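Long-range contacts in RidA family protein (Mycobacterium tuberculosis, PDB 3I7T), which is of unknown function but belongs to the YjgF/YER057c/UK114 (RidA) family and assembles as a homotrimer: residues Y19-R24 against R50-A55; G33-G38 against P108-E113; D39-Q44 against W79-E84; A64-T69 against Q88-I93; T69-T74 against P95-V100. One frame throughout, in Å; residues are numbered along the deposited sequence.

Contact 1. Residues Y19-R24 against R50-A55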
# COMPACT_ATOMS: atom_id res chain seq x y z
N TYR A 19 -15.03 -0.79 8.41
CA TYR A 19 -14.13 0.10 7.67
C TYR A 19 -14.96 1.16 6.92
O TYR A 19 -16.17 0.99 6.73
CB TYR A 19 -13.23 -0.69 6.71
CG TYR A 19 -13.87 -1.09 5.38
CD1 TYR A 19 -13.77 -0.27 4.26
CD2 TYR A 19 -14.57 -2.30 5.24
CE1 TYR A 19 -14.36 -0.62 3.04
CE2 TYR A 19 -15.15 -2.67 4.03
CZ TYR A 19 -15.04 -1.82 2.92
OH TYR A 19 -15.62 -2.17 1.71
N SER A 20 -14.31 2.24 6.51
CA SER A 20 -14.96 3.32 5.78
C SER A 20 -14.52 3.34 4.33
O SER A 20 -13.43 2.88 3.99
CB SER A 20 -14.60 4.68 6.40
OG SER A 20 -15.11 4.81 7.71
N ARG A 21 -15.36 3.89 3.47
CA ARG A 21 -14.99 4.07 2.07
C ARG A 21 -13.85 5.10 1.97
O ARG A 21 -12.89 4.91 1.22
CB ARG A 21 -16.21 4.53 1.27
CG ARG A 21 -17.21 3.42 0.96
CD ARG A 21 -16.68 2.51 -0.14
NE ARG A 21 -16.19 3.30 -1.25
CZ ARG A 21 -15.13 2.98 -1.99
NH1 ARG A 21 -14.44 1.87 -1.74
NH2 ARG A 21 -14.75 3.78 -2.99
N ALA A 22 -13.97 6.20 2.73
CA ALA A 22 -12.94 7.23 2.77
C ALA A 22 -12.84 7.86 4.15
O ALA A 22 -13.84 7.97 4.87
CB ALA A 22 -13.20 8.29 1.74
N VAL A 23 -11.63 8.28 4.52
CA VAL A 23 -11.44 9.04 5.75
C VAL A 23 -10.58 10.25 5.44
O VAL A 23 -9.62 10.15 4.68
CB VAL A 23 -10.77 8.16 6.84
CG1 VAL A 23 -10.52 8.98 8.13
CG2 VAL A 23 -11.65 6.98 7.14
N ARG A 24 -10.97 11.40 6.00
CA ARG A 24 -10.22 12.65 5.89
C ARG A 24 -9.83 13.18 7.29
O ARG A 24 -10.68 13.25 8.17
CB ARG A 24 -11.05 13.71 5.13
CG ARG A 24 -10.47 15.15 5.21
CD ARG A 24 -11.29 16.17 4.43
NE ARG A 24 -10.56 17.43 4.22
CZ ARG A 24 -10.77 18.25 3.20
NH1 ARG A 24 -11.68 17.95 2.28
NH2 ARG A 24 -10.06 19.36 3.07
N ARG A 50 -15.05 5.56 -10.69
CA ARG A 50 -16.23 6.37 -10.42
C ARG A 50 -16.55 6.36 -8.92
O ARG A 50 -16.88 7.40 -8.35
CB ARG A 50 -17.45 5.89 -11.21
CG ARG A 50 -18.59 6.92 -11.20
CD ARG A 50 -19.95 6.27 -11.28
N ARG A 51 -16.46 5.20 -8.28
CA ARG A 51 -16.73 5.08 -6.86
C ARG A 51 -15.67 5.80 -6.01
O ARG A 51 -15.98 6.41 -4.99
CB ARG A 51 -16.84 3.61 -6.46
CG ARG A 51 -18.02 2.89 -7.10
CD ARG A 51 -17.86 1.36 -7.05
NE ARG A 51 -18.90 0.75 -7.89
CZ ARG A 51 -20.15 0.52 -7.49
NH1 ARG A 51 -20.51 0.82 -6.24
NH2 ARG A 51 -21.03 -0.01 -8.31
N ILE A 52 -14.41 5.71 -6.43
CA ILE A 52 -13.37 6.51 -5.78
C ILE A 52 -13.70 8.01 -5.81
O ILE A 52 -13.60 8.69 -4.79
CB ILE A 52 -12.01 6.22 -6.40
CG1 ILE A 52 -11.61 4.80 -5.99
CG2 ILE A 52 -10.95 7.24 -5.94
CD1 ILE A 52 -10.42 4.25 -6.70
N GLU A 53 -14.09 8.52 -6.98
CA GLU A 53 -14.52 9.90 -7.11
C GLU A 53 -15.68 10.24 -6.17
O GLU A 53 -15.64 11.25 -5.49
CB GLU A 53 -14.92 10.21 -8.56
CG GLU A 53 -15.17 11.69 -8.81
CD GLU A 53 -15.28 12.05 -10.30
OE1 GLU A 53 -15.92 11.31 -11.07
OE2 GLU A 53 -14.75 13.11 -10.69
N ILE A 54 -16.69 9.38 -6.14
CA ILE A 54 -17.85 9.60 -5.28
C ILE A 54 -17.43 9.68 -3.81
O ILE A 54 -17.88 10.57 -3.06
CB ILE A 54 -18.90 8.48 -5.46
CG1 ILE A 54 -19.48 8.50 -6.88
CG2 ILE A 54 -20.02 8.60 -4.41
CD1 ILE A 54 -20.44 7.33 -7.15
N ALA A 55 -16.55 8.77 -3.40
CA ALA A 55 -16.10 8.76 -2.01
C ALA A 55 -15.28 10.01 -1.72
O ALA A 55 -15.51 10.71 -0.73
CB ALA A 55 -15.31 7.49 -1.71
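Arg21 folds its side chain to meet Arg51 and Ala55 on the neighbouring helix: CG stands anti to its own carbonyl carbon (chi1 -76°), and bends at chi2 (-75°) and chi3 (-48°) set CD and NE, giving a curled rather than extended chain. Its terminal NH2 does the touching. Arg51 O lies in the guanidinium plane, at the edge of the group, 3.5 Å from Arg21 NH2, which makes this a long polar approach; the same carbonyl already accepts the helical bond from Ala55 N at 2.9 Å. Arg21 NH2 also sits 4.0 Å from Ala55 CB, which approaches the guanidinium obliquely, and 4.1 Å from Arg51 CB. Beside this polar tip is a small apolar contact, with Ala22 CB meeting Ala55 CB at 4.1 Å. The small side chains are consistent with the close approach of strand 22-25 to helix 41-58, the CA atoms of Ala22 and Ala55 being 5.9 Å apart. The extended chain of Arg51 leads away from Arg21, and its NE forms a salt bridge with Asp47.

Arg21 and Ala22 both face Val7 of strand 4-7, a classic beta bulge at the start of strand 22-25. Just before Arg21, Ser20 OG is hydrogen-bonded to Arg94 O of the second subunit.

Arg21 NH1 is hydrogen-bonded to Thr34 OG1 of strand 28-35. Toward helix 41-58 the guanidinium meets the carbonyl oxygen of Arg51 and the methyl of Ala55, an arrangement that would be mildly favourable electrostatically and otherwise rests on van der Waals contact.

Contact 2. Residues G33-G38 against P108-E113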
# COMPACT_ATOMS: atom_id res chain seq x y z
N GLY A 33 -9.67 0.18 -0.68
CA GLY A 33 -9.62 -0.64 -1.90
C GLY A 33 -11.02 -0.64 -2.49
O GLY A 33 -12.01 -0.92 -1.78
N THR A 34 -11.12 -0.33 -3.77
CA THR A 34 -12.41 -0.23 -4.42
C THR A 34 -12.52 -1.12 -5.63
O THR A 34 -11.68 -1.07 -6.51
CB THR A 34 -12.65 1.20 -4.90
OG1 THR A 34 -12.46 2.10 -3.80
CG2 THR A 34 -14.06 1.34 -5.46
N THR A 35 -13.58 -1.92 -5.70
CA THR A 35 -13.82 -2.71 -6.90
C THR A 35 -14.99 -2.12 -7.69
O THR A 35 -15.66 -1.17 -7.25
CB THR A 35 -14.12 -4.17 -6.56
OG1 THR A 35 -15.29 -4.22 -5.73
CG2 THR A 35 -12.95 -4.82 -5.84
N GLY A 36 -15.23 -2.68 -8.86
CA GLY A 36 -16.24 -2.12 -9.74
C GLY A 36 -17.21 -3.14 -10.28
O GLY A 36 -16.87 -4.32 -10.42
N SER A 37 -18.42 -2.69 -10.58
CA SER A 37 -19.38 -3.49 -11.31
C SER A 37 -19.00 -3.49 -12.79
O SER A 37 -18.17 -2.70 -13.24
CB SER A 37 -20.80 -2.94 -11.12
OG SER A 37 -21.08 -2.69 -9.75
N GLY A 38 -19.60 -4.39 -13.55
CA GLY A 38 -19.24 -4.51 -14.96
C GLY A 38 -18.72 -5.90 -15.27
O GLY A 38 -18.20 -6.59 -14.39
N PRO A 108 -14.94 -13.90 -6.92
CA PRO A 108 -14.25 -14.45 -8.09
C PRO A 108 -14.49 -13.69 -9.40
O PRO A 108 -13.67 -13.79 -10.31
CB PRO A 108 -14.79 -15.89 -8.19
CG PRO A 108 -15.86 -16.03 -7.13
CD PRO A 108 -16.07 -14.72 -6.46
N GLY A 109 -15.59 -12.94 -9.50
CA GLY A 109 -15.87 -12.19 -10.73
C GLY A 109 -15.20 -10.82 -10.77
O GLY A 109 -15.29 -10.11 -11.77
N LEU A 110 -14.53 -10.46 -9.68
CA LEU A 110 -13.91 -9.15 -9.53
C LEU A 110 -12.48 -9.22 -10.05
O LEU A 110 -11.70 -10.07 -9.63
CB LEU A 110 -13.95 -8.71 -8.06
CG LEU A 110 -15.39 -8.63 -7.54
CD1 LEU A 110 -15.43 -8.13 -6.11
CD2 LEU A 110 -16.22 -7.74 -8.46
N LEU A 111 -12.16 -8.32 -10.98
CA LEU A 111 -10.95 -8.45 -11.80
C LEU A 111 -9.91 -7.39 -11.49
O LEU A 111 -8.76 -7.49 -11.93
CB LEU A 111 -11.33 -8.34 -13.27
CG LEU A 111 -12.33 -9.40 -13.73
CD1 LEU A 111 -12.69 -9.15 -15.19
CD2 LEU A 111 -11.79 -10.81 -13.52
N VAL A 112 -10.32 -6.38 -10.76
CA VAL A 112 -9.47 -5.22 -10.48
C VAL A 112 -9.94 -4.55 -9.19
O VAL A 112 -11.13 -4.46 -8.92
CB VAL A 112 -9.43 -4.21 -11.67
CG1 VAL A 112 -10.81 -3.72 -12.04
CG2 VAL A 112 -8.54 -3.03 -11.33
N GLU A 113 -8.99 -4.13 -8.36
CA GLU A 113 -9.30 -3.31 -7.20
C GLU A 113 -8.34 -2.12 -7.15
O GLU A 113 -7.15 -2.27 -7.42
CB GLU A 113 -9.20 -4.15 -5.92
CG GLU A 113 -9.49 -3.36 -4.63
CD GLU A 113 -9.81 -4.28 -3.47
OE1 GLU A 113 -10.19 -5.44 -3.73
OE2 GLU A 113 -9.68 -3.87 -2.30
O HOH W 1 -13.68 -4.96 -9.55
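The backbones of Thr35 and Glu113 approach to 4.6 Å between their CA atoms, and Glu113 CA directs a C-H...O contact at Thr34 O (3.3 Å). Beyond this point the chains separate, and a water takes over the link: it accepts from Gly36 N at 2.8 Å and donates to Val112 O at 2.7 Å.

Thr35 is the central side chain. Its chi1 of 60° puts OG1 between the backbone N and the carbonyl carbon, while CG2, anti to the carbonyl carbon, comes within 3.5 Å of Glu113 OE1. Leu110 meets Thr35 at about a right angle, its CD1 lying 3.9 Å from Thr35 OG1; its other branch, CD2, rests 4.0 Å from Gly36 O. Glu113 crosses Thr35 obliquely. Its CG is anti to the backbone N (chi1 179°), the chain continues extended, and OE2 ends 3.3 Å from Gly33 CA. Glu113 OE2 thus packs against the CA of Gly33, at a position a side chain would have filled.

Thr34 turns to the other face of the sheet, where its OG1 is bound by Arg21. Gly33 N makes a weak hydrogen bond to Ser98 OG of the second subunit, against which Glu113 also packs. The pairing of strands 28-35 and 112-119 in the middle of a mixed sheet belongs to the YjgF-like fold, and Gly33 and Glu113 lie at the boundary with the second subunit, consistent with relatives in which clefts between trimer subunits form the ligand pocket.

Contact 3. Residues D39-Q44 against W79-E84; sequences DDIAAQ and WREVGE
Asp40 OD2, next to the Ile41 and Glu81 contact, is gripped twice: by the backbone of Ile41, with N to Asp40 OD2 at 2.6 Å (149° at the hydrogen), and by a salt bridge from Arg78 NH1. The Ile41 N-H comes from above the carboxylate plane. The other oxygen, Asp40 OD1, stands 3.9 Å from Glu81 OE1, the two carboxylates crossing with their planes 83° apart. Two like charges this close would be expected to raise the proton affinity of one or both, and Arg78 probably offsets part of the repulsion.

The rest of the contact is mostly van der Waals. Glu81 crosses Ile41 obliquely, and its aliphatic CB is 3.5 Å from Ile41 CG2. Glu81 CG is anti to its own carbonyl carbon (chi1 -83°) and the chain is extended beyond it; the carboxylate carbon, Glu81 CD, lies 3.8 Å from Ile41 CG2. Ala42 CB touches the carboxylate as well, 3.9 Å from Glu81 OE1. Val82 crosses Ile41 at about a right angle, although the exact placement of the methyls there is doubtful.

The contact joins the start of helix 41-58 to the start of helix 79-90. Ile41 and Val82 both continue onto Val73 of strand 66-73, and Val82 also reaches Met99 of strand 99-101, while Trp79 of helix 79-90 meets the ring of Phe13 of the third subunit.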
# COMPACT_ATOMS: atom_id res chain seq x y z
N ASP A 39 -18.85 -6.29 -16.53
CA ASP A 39 -18.56 -7.66 -16.94
C ASP A 39 -17.08 -7.88 -17.21
O ASP A 39 -16.58 -9.00 -17.04
CB ASP A 39 -19.38 -8.05 -18.18
N ASP A 40 -16.36 -6.85 -17.64
CA ASP A 40 -14.97 -7.04 -18.06
C ASP A 40 -14.04 -6.01 -17.45
O ASP A 40 -14.49 -5.01 -16.87
CB ASP A 40 -14.85 -7.03 -19.58
CG ASP A 40 -13.56 -7.69 -20.08
OD1 ASP A 40 -13.35 -7.70 -21.31
OD2 ASP A 40 -12.76 -8.21 -19.25
N ILE A 41 -12.74 -6.24 -17.57
CA ILE A 41 -11.79 -5.43 -16.82
C ILE A 41 -11.92 -3.93 -17.09
O ILE A 41 -11.87 -3.15 -16.15
CB ILE A 41 -10.32 -5.95 -16.92
CG1 ILE A 41 -9.61 -5.69 -15.57
CG2 ILE A 41 -9.59 -5.35 -18.13
CD1 ILE A 41 -8.12 -6.02 -15.54
N ALA A 42 -12.13 -3.53 -18.33
CA ALA A 42 -12.28 -2.10 -18.60
C ALA A 42 -13.46 -1.50 -17.84
O ALA A 42 -13.31 -0.50 -17.16
CB ALA A 42 -12.42 -1.82 -20.09
N ALA A 43 -14.64 -2.11 -17.95
CA ALA A 43 -15.83 -1.57 -17.29
C ALA A 43 -15.65 -1.52 -15.77
O ALA A 43 -16.07 -0.56 -15.12
CB ALA A 43 -17.05 -2.40 -17.65
N GLN A 44 -15.04 -2.56 -15.21
CA GLN A 44 -14.79 -2.63 -13.77
C GLN A 44 -13.82 -1.56 -13.32
O GLN A 44 -13.99 -0.96 -12.25
CB GLN A 44 -14.27 -4.01 -13.39
CG GLN A 44 -15.34 -5.11 -13.50
CD GLN A 44 -14.91 -6.39 -12.80
OE1 GLN A 44 -13.88 -6.43 -12.12
NE2 GLN A 44 -15.69 -7.45 -12.98
N TRP A 79 -2.97 -5.39 -18.57
CA TRP A 79 -2.63 -4.09 -17.98
C TRP A 79 -3.02 -2.91 -18.86
O TRP A 79 -3.28 -1.82 -18.36
CB TRP A 79 -1.14 -4.00 -17.62
CG TRP A 79 -0.20 -3.97 -18.80
CD1 TRP A 79 0.37 -5.04 -19.42
CD2 TRP A 79 0.27 -2.80 -19.48
NE1 TRP A 79 1.18 -4.61 -20.45
CE2 TRP A 79 1.13 -3.24 -20.51
CE3 TRP A 79 0.05 -1.43 -19.33
CZ2 TRP A 79 1.77 -2.37 -21.39
CZ3 TRP A 79 0.69 -0.55 -20.20
CH2 TRP A 79 1.54 -1.03 -21.22
N ARG A 80 -3.07 -3.12 -20.17
CA ARG A 80 -3.39 -2.03 -21.08
C ARG A 80 -4.84 -1.59 -21.05
O ARG A 80 -5.12 -0.41 -21.16
CB ARG A 80 -2.98 -2.36 -22.51
CG ARG A 80 -1.65 -1.78 -22.87
CD ARG A 80 -1.33 -1.95 -24.33
NE ARG A 80 0.06 -1.57 -24.57
CZ ARG A 80 0.49 -0.31 -24.59
NH1 ARG A 80 -0.36 0.69 -24.40
NH2 ARG A 80 1.78 -0.06 -24.81
N GLU A 81 -5.76 -2.54 -20.89
CA GLU A 81 -7.17 -2.23 -20.77
C GLU A 81 -7.39 -1.38 -19.53
O GLU A 81 -8.19 -0.44 -19.54
CB GLU A 81 -8.01 -3.52 -20.69
CG GLU A 81 -8.35 -4.19 -22.04
CD GLU A 81 -9.49 -5.23 -21.93
OE1 GLU A 81 -10.69 -4.85 -21.81
OE2 GLU A 81 -9.18 -6.44 -21.99
N VAL A 82 -6.67 -1.71 -18.46
CA VAL A 82 -6.79 -0.99 -17.20
C VAL A 82 -6.12 0.37 -17.30
O VAL A 82 -6.70 1.39 -16.96
CB VAL A 82 -6.18 -1.80 -16.03
CG1 VAL A 82 -6.27 -1.02 -14.74
CG2 VAL A 82 -6.91 -3.11 -15.88
N GLY A 83 -4.88 0.37 -17.80
CA GLY A 83 -4.14 1.62 -17.99
C GLY A 83 -4.88 2.68 -18.79
O GLY A 83 -4.84 3.86 -18.44
N GLU A 84 -5.54 2.28 -19.87
CA GLU A 84 -6.28 3.22 -20.71
C GLU A 84 -7.32 3.99 -19.91
O GLU A 84 -7.47 5.20 -20.09
CB GLU A 84 -6.98 2.48 -21.85
CG GLU A 84 -6.06 2.09 -22.97
CD GLU A 84 -6.76 1.21 -24.00
OE1 GLU A 84 -7.95 1.47 -24.30
OE2 GLU A 84 -6.11 0.27 -24.50

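Contact 4. Residues A64-T69 against Q88-I93; sequences ADVVRT and QAFGKI
The Phe90 ring is met by Val66 and Thr69 of the strand, both approaching obliquely, while Ile93 CB of its own segment lies at the ring edge, in plane. Val66 crosses the phenyl at about a right angle: Val66 CB is 3.9 Å from Phe90 CE1, and Val66 CG1 is 4.1 Å from Phe90 CZ. Thr69 comes tip to tip from further along the strand, its CG2 4.0 Å from Phe90 CE2. With chi1 at 56°, Thr69 CG2 is anti to the carbonyl carbon and meets the ring, while OG1 is hydrogen-bonded to His86, whose own ring also meets Phe90.

Ile93 builds a second cluster against the 3-10 turn at Ala64, just before strand 66-73. Ile93 CD1 reaches Ala64 N at 3.8 Å, and Ile93 CG1 lies 3.9 Å from Ala64 CA. The other branch touches backbone too, with Ile93 CG2 at 3.9 Å from Val66 O. That carbonyl is bonded to Arg4 NH2 of the third subunit, so an aliphatic branch and an inter-subunit bond share one oxygen.

Val67 and Arg68, which both face Asp117, form a classic beta bulge beside this region. The contact joins the beginning of strand 66-73 to the end of helix 79-90 within a beta-alpha-beta unit that continues into strand 99-101; Leu49 and Leu56 of helix 41-58 cover it further, against Phe90 and Val66 respectively.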
# COMPACT_ATOMS: atom_id res chain seq x y z
N ALA A 64 -8.32 15.43 -8.86
CA ALA A 64 -7.14 16.31 -8.95
C ALA A 64 -6.33 16.35 -7.65
O ALA A 64 -5.21 16.88 -7.62
CB ALA A 64 -7.56 17.71 -9.35
N ASP A 65 -6.89 15.83 -6.56
CA ASP A 65 -6.17 15.82 -5.28
C ASP A 65 -5.39 14.51 -5.06
O ASP A 65 -4.55 14.42 -4.15
CB ASP A 65 -7.11 16.05 -4.10
CG ASP A 65 -7.72 17.42 -4.10
OD1 ASP A 65 -6.99 18.40 -4.31
OD2 ASP A 65 -8.95 17.50 -3.87
N VAL A 66 -5.70 13.51 -5.88
CA VAL A 66 -5.11 12.18 -5.75
C VAL A 66 -3.59 12.19 -6.05
O VAL A 66 -3.16 12.67 -7.11
CB VAL A 66 -5.86 11.17 -6.66
CG1 VAL A 66 -5.10 9.84 -6.74
CG2 VAL A 66 -7.30 11.00 -6.16
N VAL A 67 -2.78 11.71 -5.11
CA VAL A 67 -1.34 11.71 -5.29
C VAL A 67 -0.84 10.30 -5.56
O VAL A 67 0.25 10.11 -6.12
CB VAL A 67 -0.57 12.30 -4.07
CG1 VAL A 67 -0.88 13.81 -3.88
CG2 VAL A 67 -0.88 11.51 -2.79
N ARG A 68 -1.62 9.31 -5.14
CA ARG A 68 -1.28 7.91 -5.36
C ARG A 68 -2.49 7.03 -5.63
O ARG A 68 -3.52 7.13 -4.96
CB ARG A 68 -0.50 7.33 -4.16
CG ARG A 68 -0.20 5.82 -4.35
CD ARG A 68 0.35 5.09 -3.11
NE ARG A 68 1.60 5.62 -2.57
CZ ARG A 68 2.82 5.28 -3.00
NH1 ARG A 68 2.99 4.45 -4.03
NH2 ARG A 68 3.90 5.81 -2.42
N THR A 69 -2.36 6.16 -6.64
CA THR A 69 -3.28 5.03 -6.79
C THR A 69 -2.50 3.73 -6.68
O THR A 69 -1.27 3.71 -6.86
CB THR A 69 -4.05 5.06 -8.13
OG1 THR A 69 -3.10 5.10 -9.20
CG2 THR A 69 -4.98 6.26 -8.23
N GLN A 88 -7.31 7.94 -18.98
CA GLN A 88 -8.42 8.84 -19.28
C GLN A 88 -8.84 9.60 -18.01
O GLN A 88 -9.23 10.77 -18.09
CB GLN A 88 -9.60 8.07 -19.91
CG GLN A 88 -10.48 8.90 -20.88
CD GLN A 88 -9.93 9.01 -22.32
OE1 GLN A 88 -8.71 9.00 -22.54
NE2 GLN A 88 -10.83 9.12 -23.30
N ALA A 89 -8.72 8.97 -16.85
CA ALA A 89 -9.03 9.64 -15.59
C ALA A 89 -7.88 10.55 -15.11
O ALA A 89 -8.11 11.63 -14.57
CB ALA A 89 -9.40 8.60 -14.51
N PHE A 90 -6.63 10.13 -15.32
CA PHE A 90 -5.51 10.81 -14.68
C PHE A 90 -4.39 11.32 -15.60
O PHE A 90 -3.28 11.57 -15.14
CB PHE A 90 -4.87 9.90 -13.63
CG PHE A 90 -5.75 9.63 -12.43
CD1 PHE A 90 -5.98 10.62 -11.48
CD2 PHE A 90 -6.28 8.37 -12.23
CE1 PHE A 90 -6.76 10.37 -10.35
CE2 PHE A 90 -7.05 8.09 -11.11
CZ PHE A 90 -7.29 9.10 -10.16
N GLY A 91 -4.68 11.48 -16.88
CA GLY A 91 -3.68 11.94 -17.83
C GLY A 91 -3.03 13.26 -17.48
O GLY A 91 -1.83 13.44 -17.69
N LYS A 92 -3.82 14.20 -16.96
CA LYS A 92 -3.26 15.50 -16.55
C LYS A 92 -2.73 15.44 -15.12
O LYS A 92 -1.63 15.92 -14.83
CB LYS A 92 -4.33 16.59 -16.64
CG LYS A 92 -5.22 16.49 -17.87
CD LYS A 92 -6.58 17.17 -17.65
CE LYS A 92 -7.47 16.40 -16.66
NZ LYS A 92 -7.15 16.68 -15.24
N ILE A 93 -3.51 14.83 -14.24
CA ILE A 93 -3.21 14.77 -12.82
C ILE A 93 -1.95 13.95 -12.50
O ILE A 93 -1.03 14.42 -11.80
CB ILE A 93 -4.43 14.23 -12.06
CG1 ILE A 93 -5.64 15.15 -12.31
CG2 ILE A 93 -4.11 14.06 -10.58
CD1 ILE A 93 -7.03 14.44 -12.31

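Contact 5. Residues T69-T74 against P95-V100; sequences TRIYVT and PVTSMV
Four backbone hydrogen bonds link Thr69, Ile71 and Val73 to Val96, Ser98 and Val100. Thr69 N donates to Val96 O at 2.9 Å, and Ile71 N to Ser98 O at 2.9 Å; Val100 N returns a bond to Ile71 O at 3.0 Å, and Val73 N donates to Val100 O at 3.0 Å. Weaker C-H...O contacts, from Thr97 CA to Thr69 O and from Met99 CA to Ile71 O, fill the intervals.

This is a parallel ladder, Ile71 paired with Met99 and Tyr72 with Val100, the two flanking strands of a beta-alpha-beta crossover with helix 79-90 over the Ile71 and Met99 face.

A water adds a polar bridge, donating to Thr69 O at 2.8 Å and to Ser98 OG at 2.8 Å. The same hydroxyl is hydrogen-bonded to Glu115 of the third subunit, which also forms a salt bridge with Arg70.

Apolar contacts lie on both faces. Ile71 CG2 meets Met99 CG at 4.0 Å, the side chains crossing obliquely beneath the helix, and Val73 CG2 flanks the same methionine. On the other face, Tyr72 and Val100 lie side by side, pointing the same way, with Tyr72 CD1 at 3.8 Å from Val100 CG2.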
# COMPACT_ATOMS: atom_id res chain seq x y z
N THR A 69 -2.36 6.16 -6.64
CA THR A 69 -3.28 5.03 -6.79
C THR A 69 -2.50 3.73 -6.68
O THR A 69 -1.27 3.71 -6.86
CB THR A 69 -4.05 5.06 -8.13
OG1 THR A 69 -3.10 5.10 -9.20
CG2 THR A 69 -4.98 6.26 -8.23
N ARG A 70 -3.19 2.64 -6.38
CA ARG A 70 -2.56 1.33 -6.34
C ARG A 70 -3.59 0.40 -6.92
O ARG A 70 -4.75 0.43 -6.49
CB ARG A 70 -2.20 0.93 -4.91
CG ARG A 70 -1.51 -0.43 -4.80
CD ARG A 70 -1.00 -0.69 -3.36
NE ARG A 70 0.12 0.19 -3.02
CZ ARG A 70 0.04 1.24 -2.21
NH1 ARG A 70 1.11 1.98 -1.98
NH2 ARG A 70 -1.11 1.56 -1.62
N ILE A 71 -3.16 -0.40 -7.90
CA ILE A 71 -4.06 -1.23 -8.68
C ILE A 71 -3.70 -2.71 -8.55
O ILE A 71 -2.59 -3.11 -8.87
CB ILE A 71 -4.00 -0.84 -10.18
CG1 ILE A 71 -4.29 0.66 -10.36
CG2 ILE A 71 -4.96 -1.70 -11.02
CD1 ILE A 71 -4.03 1.15 -11.75
N TYR A 72 -4.64 -3.50 -8.05
CA TYR A 72 -4.53 -4.95 -8.03
C TYR A 72 -5.37 -5.54 -9.14
O TYR A 72 -6.56 -5.26 -9.24
CB TYR A 72 -5.04 -5.51 -6.70
CG TYR A 72 -4.45 -4.84 -5.48
CD1 TYR A 72 -3.20 -5.20 -5.01
CD2 TYR A 72 -5.15 -3.85 -4.81
CE1 TYR A 72 -2.64 -4.58 -3.90
CE2 TYR A 72 -4.60 -3.23 -3.69
CZ TYR A 72 -3.34 -3.60 -3.24
OH TYR A 72 -2.78 -2.99 -2.13
N VAL A 73 -4.76 -6.39 -9.96
CA VAL A 73 -5.47 -7.06 -11.03
C VAL A 73 -5.31 -8.57 -10.93
O VAL A 73 -4.31 -9.07 -10.39
CB VAL A 73 -5.02 -6.57 -12.41
CG1 VAL A 73 -5.47 -5.14 -12.63
CG2 VAL A 73 -3.49 -6.72 -12.58
N THR A 74 -6.29 -9.31 -11.44
CA THR A 74 -6.16 -10.75 -11.42
C THR A 74 -5.42 -11.27 -12.66
O THR A 74 -4.95 -12.40 -12.68
CB THR A 74 -7.52 -11.49 -11.21
OG1 THR A 74 -8.45 -11.16 -12.24
CG2 THR A 74 -8.10 -11.15 -9.83
N PRO A 95 -1.09 10.98 -10.73
CA PRO A 95 -0.61 10.53 -9.45
C PRO A 95 0.42 9.44 -9.72
O PRO A 95 0.55 8.99 -10.86
CB PRO A 95 -1.87 9.91 -8.83
CG PRO A 95 -2.59 9.32 -10.02
CD PRO A 95 -2.34 10.31 -11.14
N VAL A 96 1.18 9.02 -8.70
CA VAL A 96 2.00 7.81 -8.86
C VAL A 96 1.08 6.59 -8.81
O VAL A 96 -0.01 6.67 -8.24
CB VAL A 96 3.08 7.72 -7.77
CG1 VAL A 96 3.83 9.07 -7.65
CG2 VAL A 96 2.45 7.30 -6.43
N THR A 97 1.47 5.48 -9.44
CA THR A 97 0.73 4.24 -9.23
C THR A 97 1.64 3.05 -9.11
O THR A 97 2.85 3.14 -9.32
CB THR A 97 -0.13 3.76 -10.42
OG1 THR A 97 -0.06 4.65 -11.53
CG2 THR A 97 -1.53 3.43 -10.02
N SER A 98 1.00 1.92 -8.83
CA SER A 98 1.61 0.60 -8.95
C SER A 98 0.53 -0.30 -9.48
O SER A 98 -0.63 -0.05 -9.26
CB SER A 98 2.09 0.09 -7.60
OG SER A 98 2.88 1.09 -6.99
N MET A 99 0.92 -1.36 -10.19
CA MET A 99 -0.04 -2.36 -10.61
C MET A 99 0.58 -3.72 -10.40
O MET A 99 1.63 -4.01 -10.95
CB MET A 99 -0.37 -2.19 -12.10
CG MET A 99 -1.53 -3.05 -12.58
SD MET A 99 -1.72 -3.05 -14.39
CE MET A 99 -2.20 -1.35 -14.66
N VAL A 100 -0.07 -4.55 -9.59
CA VAL A 100 0.45 -5.90 -9.40
C VAL A 100 -0.64 -6.94 -9.53
O VAL A 100 -1.81 -6.68 -9.27
CB VAL A 100 1.09 -6.11 -8.02
CG1 VAL A 100 2.32 -5.21 -7.87
CG2 VAL A 100 0.06 -5.89 -6.91
O HOH W 2 1.29 3.20 -5.95

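Overall arrangement
All five contacts belong to one mixed sheet and its two long helices. Along the chain contacts 1 and 2 interlock, while contacts 3, 4 and 5 all nest inside the loop closed by contact 2, where they cross one another. Helix 41-58 serves contacts 1 and 3, whose centres lie about 20 Å apart on opposite sides of the chain's centre; helix 79-90 serves 3 and 4, and strand 66-73 serves 4 and 5, which share Thr69. Contacts 2 and 3, with centres about 10 Å apart, are linked through Gln44. Contacts 1 and 2 adjoin the second subunit, 3 and 4 the third, and 5 both, so the contacts lie close to the subunit interfaces of the trimer.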